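Local coordinates for inner membrane protein (Salmonella typhimurium LT2, PDB 2QJV) that probably acts as a sugar isomerase of the KduI/IolB family, with likely glucuronate isomerase activity, and binds nickel in a cupin-type fold, at residues E27-D32 / E185-H190; D151-V156 / L242-G247. The protein carries 2 engineered substitutions. One frame throughout, in Å; residues are numbered along the deposited sequence.

Interaction 1 (E27-D32 / E185-H190). With NI (nickel (II) ion), chain D.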
ATOM      1  N   GLU A  27       9.647  -8.949  20.475  1.00 35.66           N
ATOM      2  CA  GLU A  27       9.817  -9.193  21.922  1.00 35.74           C
ATOM      3  C   GLU A  27      11.192  -9.177  22.550  1.00 34.81           C
ATOM      4  O   GLU A  27      11.301  -8.964  23.759  1.00 35.34           O
ATOM      5  CB  GLU A  27       9.177 -10.557  22.202  1.00 31.38           C
ATOM      6  CG  GLU A  27       7.692 -10.543  22.002  1.00 31.60           C
ATOM      7  CD  GLU A  27       7.061 -11.928  21.990  1.00 38.01           C
ATOM      8  OE1 GLU A  27       7.336 -12.691  22.928  1.00 38.50           O
ATOM      9  OE2 GLU A  27       6.272 -12.255  21.058  1.00 34.16           O
ATOM     10  N   TYR A  28      12.248  -9.372  21.766  1.00 35.35           N
ATOM     11  CA  TYR A  28      13.584  -9.553  22.338  1.00 35.56           C
ATOM     12  C   TYR A  28      14.680  -8.592  21.881  1.00 36.70           C
ATOM     13  O   TYR A  28      15.316  -7.931  22.694  1.00 37.64           O
ATOM     14  CB  TYR A  28      14.088 -11.004  22.058  1.00 36.54           C
ATOM     15  CG  TYR A  28      13.171 -12.085  22.634  1.00 32.87           C
ATOM     16  CD1 TYR A  28      12.057 -12.535  21.937  1.00 30.79           C
ATOM     17  CD2 TYR A  28      13.405 -12.619  23.906  1.00 40.11           C
ATOM     18  CE1 TYR A  28      11.196 -13.493  22.469  1.00 31.10           C
ATOM     19  CE2 TYR A  28      12.571 -13.584  24.437  1.00 36.97           C
ATOM     20  CZ  TYR A  28      11.479 -14.014  23.717  1.00 34.60           C
ATOM     21  OH  TYR A  28      10.641 -14.936  24.265  1.00 32.93           O
ATOM     22  N   VAL A  29      14.932  -8.562  20.583  1.00 36.51           N
ATOM     23  CA  VAL A  29      16.110  -7.865  20.049  1.00 35.76           C
ATOM     24  C   VAL A  29      16.020  -6.313  20.033  1.00 34.56           C
ATOM     25  O   VAL A  29      15.042  -5.699  19.595  1.00 35.37           O
ATOM     26  CB  VAL A  29      16.501  -8.401  18.629  1.00 36.42           C
ATOM     27  CG1 VAL A  29      17.669  -7.583  17.995  1.00 34.42           C
ATOM     28  CG2 VAL A  29      16.898  -9.870  18.685  1.00 32.75           C
ATOM     29  N   GLY A  30      17.084  -5.732  20.540  1.00 36.67           N
ATOM     30  CA  GLY A  30      17.344  -4.312  20.429  1.00 35.46           C
ATOM     31  C   GLY A  30      18.680  -4.153  19.716  1.00 35.65           C
ATOM     32  O   GLY A  30      19.609  -4.967  19.876  1.00 36.58           O
ATOM     33  N   PHE A  31      18.770  -3.124  18.877  1.00 38.17           N
ATOM     34  CA  PHE A  31      19.992  -2.825  18.186  1.00 38.24           C
ATOM     35  C   PHE A  31      20.164  -1.293  18.045  1.00 36.79           C
ATOM     36  O   PHE A  31      19.362  -0.620  17.423  1.00 36.25           O
ATOM     37  CB  PHE A  31      20.027  -3.525  16.800  1.00 38.18           C
ATOM     38  CG  PHE A  31      21.291  -3.262  16.046  1.00 38.30           C
ATOM     39  CD1 PHE A  31      22.479  -3.853  16.443  1.00 39.00           C
ATOM     40  CD2 PHE A  31      21.311  -2.381  14.972  1.00 37.30           C
ATOM     41  CE1 PHE A  31      23.646  -3.585  15.757  1.00 38.33           C
ATOM     42  CE2 PHE A  31      22.477  -2.101  14.313  1.00 36.39           C
ATOM     43  CZ  PHE A  31      23.639  -2.703  14.722  1.00 35.98           C
ATOM     44  N   ASP A  32      21.283  -0.787  18.542  1.00 35.27           N
ATOM     45  CA  ASP A  32      21.629   0.606  18.455  1.00 37.86           C
ATOM     46  C   ASP A  32      22.996   0.826  17.843  1.00 36.25           C
ATOM     47  O   ASP A  32      23.913   0.043  18.057  1.00 39.19           O
ATOM     48  CB  ASP A  32      21.653   1.245  19.841  1.00 36.98           C
ATOM     49  CG  ASP A  32      20.258   1.463  20.415  1.00 40.05           C
ATOM     50  OD1 ASP A  32      19.660   2.507  20.094  1.00 39.27           O
ATOM     51  OD2 ASP A  32      19.746   0.590  21.160  1.00 45.04           O
ATOM     52  N   GLU A 185      14.347 -13.536  16.440  1.00 38.30           N
ATOM     53  CA  GLU A 185      14.278 -12.254  15.755  1.00 36.66           C
ATOM     54  C   GLU A 185      15.701 -11.973  15.244  1.00 36.39           C
ATOM     55  O   GLU A 185      16.664 -12.376  15.880  1.00 36.61           O
ATOM     56  CB  GLU A 185      13.819 -11.172  16.716  1.00 36.47           C
ATOM     57  CG  GLU A 185      12.383 -11.369  17.175  1.00 33.84           C
ATOM     58  CD  GLU A 185      12.081 -10.817  18.562  1.00 34.18           C
ATOM     59  OE1 GLU A 185      12.920 -10.108  19.142  1.00 34.08           O
ATOM     60  OE2 GLU A 185      10.978 -11.124  19.076  1.00 36.16           O
ATOM     61  N   GLU A 186      15.824 -11.272  14.132  1.00 37.51           N
ATOM     62  CA  GLU A 186      17.135 -10.972  13.570  1.00 36.60           C
ATOM     63  C   GLU A 186      17.186  -9.565  12.945  1.00 36.24           C
ATOM     64  O   GLU A 186      16.274  -9.119  12.248  1.00 36.98           O
ATOM     65  CB  GLU A 186      17.578 -12.043  12.556  1.00 35.62           C
ATOM     66  CG  GLU A 186      19.015 -11.873  12.092  1.00 36.80           C
ATOM     67  CD  GLU A 186      19.579 -13.040  11.317  1.00 44.34           C
ATOM     68  OE1 GLU A 186      18.804 -13.871  10.799  1.00 38.93           O
ATOM     69  OE2 GLU A 186      20.823 -13.116  11.168  1.00 49.45           O
ATOM     70  N   THR A 187      18.261  -8.857  13.262  1.00 35.84           N
ATOM     71  CA  THR A 187      18.552  -7.567  12.651  1.00 36.31           C
ATOM     72  C   THR A 187      19.822  -7.710  11.782  1.00 37.44           C
ATOM     73  O   THR A 187      20.699  -8.523  12.072  1.00 37.99           O
ATOM     74  CB  THR A 187      18.690  -6.399  13.691  1.00 33.90           C
ATOM     75  OG1 THR A 187      19.747  -6.701  14.615  1.00 37.98           O
ATOM     76  CG2 THR A 187      17.328  -6.084  14.427  1.00 33.48           C
ATOM     77  N   TYR A 188      19.866  -6.925  10.705  1.00 37.29           N
ATOM     78  CA  TYR A 188      20.982  -6.800   9.778  1.00 36.47           C
ATOM     79  C   TYR A 188      21.363  -5.325   9.777  1.00 38.02           C
ATOM     80  O   TYR A 188      20.520  -4.490   9.510  1.00 37.78           O
ATOM     81  CB  TYR A 188      20.592  -7.150   8.330  1.00 37.69           C
ATOM     82  CG  TYR A 188      20.582  -8.626   7.998  1.00 36.26           C
ATOM     83  CD1 TYR A 188      19.674  -9.472   8.602  1.00 36.29           C
ATOM     84  CD2 TYR A 188      21.486  -9.181   7.082  1.00 34.10           C
ATOM     85  CE1 TYR A 188      19.660 -10.811   8.335  1.00 39.09           C
ATOM     86  CE2 TYR A 188      21.476 -10.534   6.816  1.00 35.66           C
ATOM     87  CZ  TYR A 188      20.556 -11.334   7.441  1.00 40.08           C
ATOM     88  OH  TYR A 188      20.558 -12.653   7.166  1.00 38.40           O
ATOM     89  N   TYR A 189      22.620  -5.027  10.054  1.00 36.34           N
ATOM     90  CA  TYR A 189      23.169  -3.685   9.948  1.00 36.65           C
ATOM     91  C   TYR A 189      24.172  -3.758   8.790  1.00 37.65           C
ATOM     92  O   TYR A 189      25.287  -4.308   8.944  1.00 36.65           O
ATOM     93  CB  TYR A 189      23.819  -3.230  11.255  1.00 36.30           C
ATOM     94  CG  TYR A 189      24.550  -1.896  11.177  1.00 33.81           C
ATOM     95  CD1 TYR A 189      23.858  -0.699  10.870  1.00 36.61           C
ATOM     96  CD2 TYR A 189      25.904  -1.800  11.496  1.00 36.10           C
ATOM     97  CE1 TYR A 189      24.513   0.513  10.803  1.00 37.73           C
ATOM     98  CE2 TYR A 189      26.580  -0.566  11.454  1.00 38.05           C
ATOM     99  CZ  TYR A 189      25.881   0.591  11.097  1.00 37.52           C
ATOM    100  OH  TYR A 189      26.545   1.787  11.070  1.00 36.46           O
ATOM    101  N   HIS A 190      23.817  -3.111   7.674  1.00 37.30           N
ATOM    102  CA  HIS A 190      24.584  -3.192   6.436  1.00 35.29           C
ATOM    103  C   HIS A 190      25.564  -2.049   6.174  1.00 34.24           C
ATOM    104  O   HIS A 190      25.294  -0.876   6.488  1.00 37.50           O
ATOM    105  CB  HIS A 190      23.659  -3.241   5.214  1.00 37.62           C
ATOM    106  CG  HIS A 190      22.917  -4.535   5.052  1.00 41.63           C
ATOM    107  ND1 HIS A 190      23.381  -5.557   4.247  1.00 37.18           N
ATOM    108  CD2 HIS A 190      21.727  -4.949   5.548  1.00 41.74           C
ATOM    109  CE1 HIS A 190      22.501  -6.548   4.263  1.00 41.23           C
ATOM    110  NE2 HIS A 190      21.480  -6.197   5.031  1.00 39.94           N
TER
HETATM  111 NI    NI D 271      18.999 -15.707   9.798  1.00 22.23          NI
HETATM  112  O   HOH W   1      20.730 -14.778   8.823  1.00 23.15           O
HETATM  113  O   HOH W   2      20.594 -16.372  11.139  1.00 23.07           O
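Glu185, Val29 and Phe31 carry this buried contact between the two halves of a bicupin-like KduI/IolB chain: strand 30-35 belongs to the six-stranded sheet, strand 181-193 to the five-stranded one, and the two segments run 14° from parallel. Side-chain packing and a carboxylate bound to backbone N-H groups join them, without strand-to-strand pairing. Glu185 reaches across to the turn leading into strand 30-35 and collects three backbone N-H groups. Its OE1 takes Tyr28 N at 2.8 Å through the syn lone pair and Val29 N at 2.9 Å nearly in line with the C-O bond; OE2 takes Glu27 N from above the carboxylate plane and also bonds Tyr183 OH. Gripped on both oxygens, the group is held against rotation, and the donors should help stabilise a buried negative charge. The carboxylate lies at the edge of the Tyr28 ring, where OE2 comes 3.4 Å from CD1. Val29 CG1, anti to its backbone N (chi1 175°), meets Thr187 CG2 tip to tip at 3.9 Å. Phe31 CZ lies 3.5 Å from Tyr189 CB, with CE2 beside it and the ring planes 47° apart. Alternate residues of strand 181-193 turn the other way: Glu186 OE1 binds nickel at 2.1 Å together with His171, His173, His229 and two waters; Tyr188 OH is hydrogen-bonded to one of these waters, 2.7 Å away, which donates to Glu186 OE2.

Interaction 2 (D151-V156 / L242-G247)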
ATOM      1  N   ASP A 151      22.972 -14.815  28.069  1.00 36.64           N
ATOM      2  CA  ASP A 151      21.633 -15.239  28.432  1.00 36.28           C
ATOM      3  C   ASP A 151      20.723 -15.430  27.197  1.00 35.24           C
ATOM      4  O   ASP A 151      19.930 -16.354  27.117  1.00 33.53           O
ATOM      5  CB  ASP A 151      20.930 -14.209  29.342  1.00 36.00           C
ATOM      6  CG  ASP A 151      21.709 -13.854  30.603  1.00 35.81           C
ATOM      7  OD1 ASP A 151      22.671 -14.556  30.998  1.00 37.50           O
ATOM      8  OD2 ASP A 151      21.324 -12.804  31.182  1.00 38.08           O
ATOM      9  N   SER A 152      20.874 -14.523  26.256  1.00 35.43           N
ATOM     10  CA  SER A 152      19.972 -14.367  25.103  1.00 36.31           C
ATOM     11  C   SER A 152      20.655 -14.073  23.759  1.00 37.62           C
ATOM     12  O   SER A 152      20.300 -14.661  22.727  1.00 37.76           O
ATOM     13  CB  SER A 152      19.000 -13.218  25.434  1.00 38.24           C
ATOM     14  OG  SER A 152      18.163 -13.550  26.548  1.00 38.13           O
ATOM     15  N   LEU A 153      21.641 -13.167  23.793  1.00 38.66           N
ATOM     16  CA  LEU A 153      22.306 -12.630  22.585  1.00 38.68           C
ATOM     17  C   LEU A 153      23.111 -13.615  21.741  1.00 37.62           C
ATOM     18  O   LEU A 153      23.892 -14.424  22.252  1.00 35.75           O
ATOM     19  CB  LEU A 153      23.227 -11.434  22.946  1.00 37.94           C
ATOM     20  CG  LEU A 153      22.575 -10.097  23.336  1.00 38.24           C
ATOM     21  CD1 LEU A 153      23.600  -9.156  24.079  1.00 35.80           C
ATOM     22  CD2 LEU A 153      21.901  -9.400  22.124  1.00 37.84           C
ATOM     23  N   LEU A 154      22.907 -13.503  20.425  1.00 38.19           N
ATOM     24  CA  LEU A 154      23.665 -14.219  19.422  1.00 37.21           C
ATOM     25  C   LEU A 154      24.086 -13.107  18.465  1.00 37.22           C
ATOM     26  O   LEU A 154      23.243 -12.363  17.996  1.00 36.73           O
ATOM     27  CB  LEU A 154      22.825 -15.278  18.734  1.00 37.19           C
ATOM     28  CG  LEU A 154      22.280 -16.430  19.618  1.00 35.74           C
ATOM     29  CD1 LEU A 154      21.165 -17.220  18.891  1.00 36.95           C
ATOM     30  CD2 LEU A 154      23.427 -17.320  20.044  1.00 34.83           C
ATOM     31  N   VAL A 155      25.389 -13.000  18.205  1.00 37.08           N
ATOM     32  CA  VAL A 155      25.969 -11.912  17.390  1.00 35.85           C
ATOM     33  C   VAL A 155      26.980 -12.486  16.396  1.00 37.01           C
ATOM     34  O   VAL A 155      27.833 -13.312  16.743  1.00 37.15           O
ATOM     35  CB  VAL A 155      26.620 -10.781  18.255  1.00 37.55           C
ATOM     36  CG1 VAL A 155      27.148  -9.621  17.381  1.00 35.32           C
ATOM     37  CG2 VAL A 155      25.643 -10.259  19.343  1.00 37.35           C
ATOM     38  N   VAL A 156      26.835 -12.073  15.136  1.00 38.60           N
ATOM     39  CA  VAL A 156      27.727 -12.513  14.074  1.00 36.75           C
ATOM     40  C   VAL A 156      27.901 -11.357  13.071  1.00 37.52           C
ATOM     41  O   VAL A 156      27.015 -10.528  12.930  1.00 37.11           O
ATOM     42  CB  VAL A 156      27.153 -13.796  13.375  1.00 38.66           C
ATOM     43  CG1 VAL A 156      25.795 -13.495  12.698  1.00 35.79           C
ATOM     44  CG2 VAL A 156      28.131 -14.414  12.365  1.00 34.01           C
ATOM     45  N   LEU A 242      26.357  -6.805  10.271  1.00 38.34           N
ATOM     46  CA  LEU A 242      26.400  -7.226  11.651  1.00 37.10           C
ATOM     47  C   LEU A 242      24.986  -7.626  12.028  1.00 36.34           C
ATOM     48  O   LEU A 242      24.041  -6.833  11.844  1.00 36.56           O
ATOM     49  CB  LEU A 242      26.925  -6.116  12.559  1.00 37.82           C
ATOM     50  CG  LEU A 242      26.972  -6.325  14.060  1.00 39.58           C
ATOM     51  CD1 LEU A 242      27.966  -7.444  14.472  1.00 34.84           C
ATOM     52  CD2 LEU A 242      27.335  -4.976  14.740  1.00 38.40           C
ATOM     53  N   ASN A 243      24.835  -8.864  12.484  1.00 36.89           N
ATOM     54  CA  ASN A 243      23.540  -9.443  12.891  1.00 37.50           C
ATOM     55  C   ASN A 243      23.441  -9.664  14.372  1.00 34.68           C
ATOM     56  O   ASN A 243      24.417 -10.052  15.032  1.00 37.88           O
ATOM     57  CB  ASN A 243      23.267 -10.843  12.271  1.00 40.31           C
ATOM     58  CG  ASN A 243      23.276 -10.885  10.740  1.00 47.58           C
ATOM     59  OD1 ASN A 243      23.935 -11.748  10.151  1.00 57.56           O
ATOM     60  ND2 ASN A 243      22.580 -10.003  10.116  1.00 42.07           N
ATOM     61  N   VAL A 244      22.246  -9.403  14.894  1.00 36.06           N
ATOM     62  CA  VAL A 244      21.867  -9.686  16.279  1.00 35.70           C
ATOM     63  C   VAL A 244      20.630 -10.615  16.211  1.00 36.44           C
ATOM     64  O   VAL A 244      19.685 -10.379  15.422  1.00 38.09           O
ATOM     65  CB  VAL A 244      21.573  -8.415  17.149  1.00 35.21           C
ATOM     66  CG1 VAL A 244      21.244  -8.778  18.617  1.00 32.76           C
ATOM     67  CG2 VAL A 244      22.762  -7.410  17.062  1.00 34.83           C
HETATM   68  N   MSE A 245      20.661 -11.672  17.016  1.00 35.38           N
HETATM   69  CA  MSE A 245      19.536 -12.565  17.204  1.00 34.92           C
HETATM   70  C   MSE A 245      19.267 -12.837  18.667  1.00 35.54           C
HETATM   71  O   MSE A 245      20.171 -12.805  19.496  1.00 35.94           O
HETATM   72  CB  MSE A 245      19.746 -13.923  16.515  1.00 34.48           C
HETATM   73  CG  MSE A 245      19.693 -13.880  15.005  1.00 39.22           C
HETATM   74 SE   MSE A 245      19.971 -15.699  14.318  0.75 45.05          SE
HETATM   75  CE  MSE A 245      21.731 -15.902  14.818  1.00 39.55           C
ATOM     76  N   ALA A 246      17.990 -13.088  18.969  1.00 36.21           N
ATOM     77  CA  ALA A 246      17.530 -13.524  20.291  1.00 35.97           C
ATOM     78  C   ALA A 246      16.088 -14.021  20.211  1.00 35.58           C
ATOM     79  O   ALA A 246      15.339 -13.654  19.293  1.00 35.80           O
ATOM     80  CB  ALA A 246      17.680 -12.402  21.409  1.00 36.11           C
ATOM     81  N   GLY A 247      15.742 -14.881  21.169  1.00 34.87           N
ATOM     82  CA  GLY A 247      14.407 -15.469  21.339  1.00 36.03           C
ATOM     83  C   GLY A 247      14.274 -16.164  22.671  1.00 35.79           C
ATOM     84  O   GLY A 247      15.143 -16.010  23.521  1.00 37.58           O
TER
HETATM   85  O   HOH W   3      17.454 -16.956  25.578  1.00 28.56           O
HETATM   86  O   HOH W   4      18.065 -16.098  22.655  1.00 20.36           O
HETATM   87  O   HOH W   5      15.684 -14.173  25.683  1.00 29.14           O
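An antiparallel ladder in the five-stranded sheet, in the cupin half that holds the His171, His173, Glu186 and His229 nickel site, pairs Leu154 with Met245, Val155 with Val244 and Val156 with Asn243. The first and last are hydrogen-bonded pairs. Met245 N bonds Leu154 O at 2.8 Å and Leu154 N bonds Met245 O in return; Val156 and Asn243 exchange the same two bonds. Between them, at the non-hydrogen-bonded pair, Val155 CA directs a C-H to Asn243 O. One face carries Leu154, Val156, Asn243 and Met245. Val156 CG1 sits between its backbone N and carbonyl carbon (chi1 63°), side by side with the Asn243 side chain and 3.6 Å from OD1; Asn243 ND2 is bonded to Thr187 O on the adjoining strand. Met245, present as selenomethionine, bends at chi3 to bring CE over Leu154 CB at 4.1 Å. On the other face Leu153 CD2 packs on Val244 CG1 at 3.6 Å, and Val155 CG1 on Leu242 CD1. Past the ladder, a water donates to both Ser152 OG, which also bonds Pro111 O, and Gly247 O (2.9 Å). A second water accepts from Gly247 N at 3.0 Å and lies 2.7 Å from Ser152 O. Direct amide bonds thus give way to water where the strands part, and Ser152 O and Gly247 N are linked through it.

In the fold
Both contacts lie deep in the chain, their centres about 8 Å apart, and they meet on one sheet: strand 238-246 runs between 154-160 and 181-193, with Tyr189 N probably bonding Leu242 O and Thr187 N probably bonding Val244 O. Interaction 2 pairs within that sheet through regular amide bonds, while its side with Val244 also packs on strand 104-111. Interaction 1 leaves its plane and ties it to the six-stranded sheet, using a buried carboxylate and an aromatic pair; Val29 and Phe31 also touch Val244. At one end it nears a subunit boundary, since Glu27 bonds Ser20 and His18 of the second subunit. On the nickel side, Asn243 and Met245 pack against Glu186.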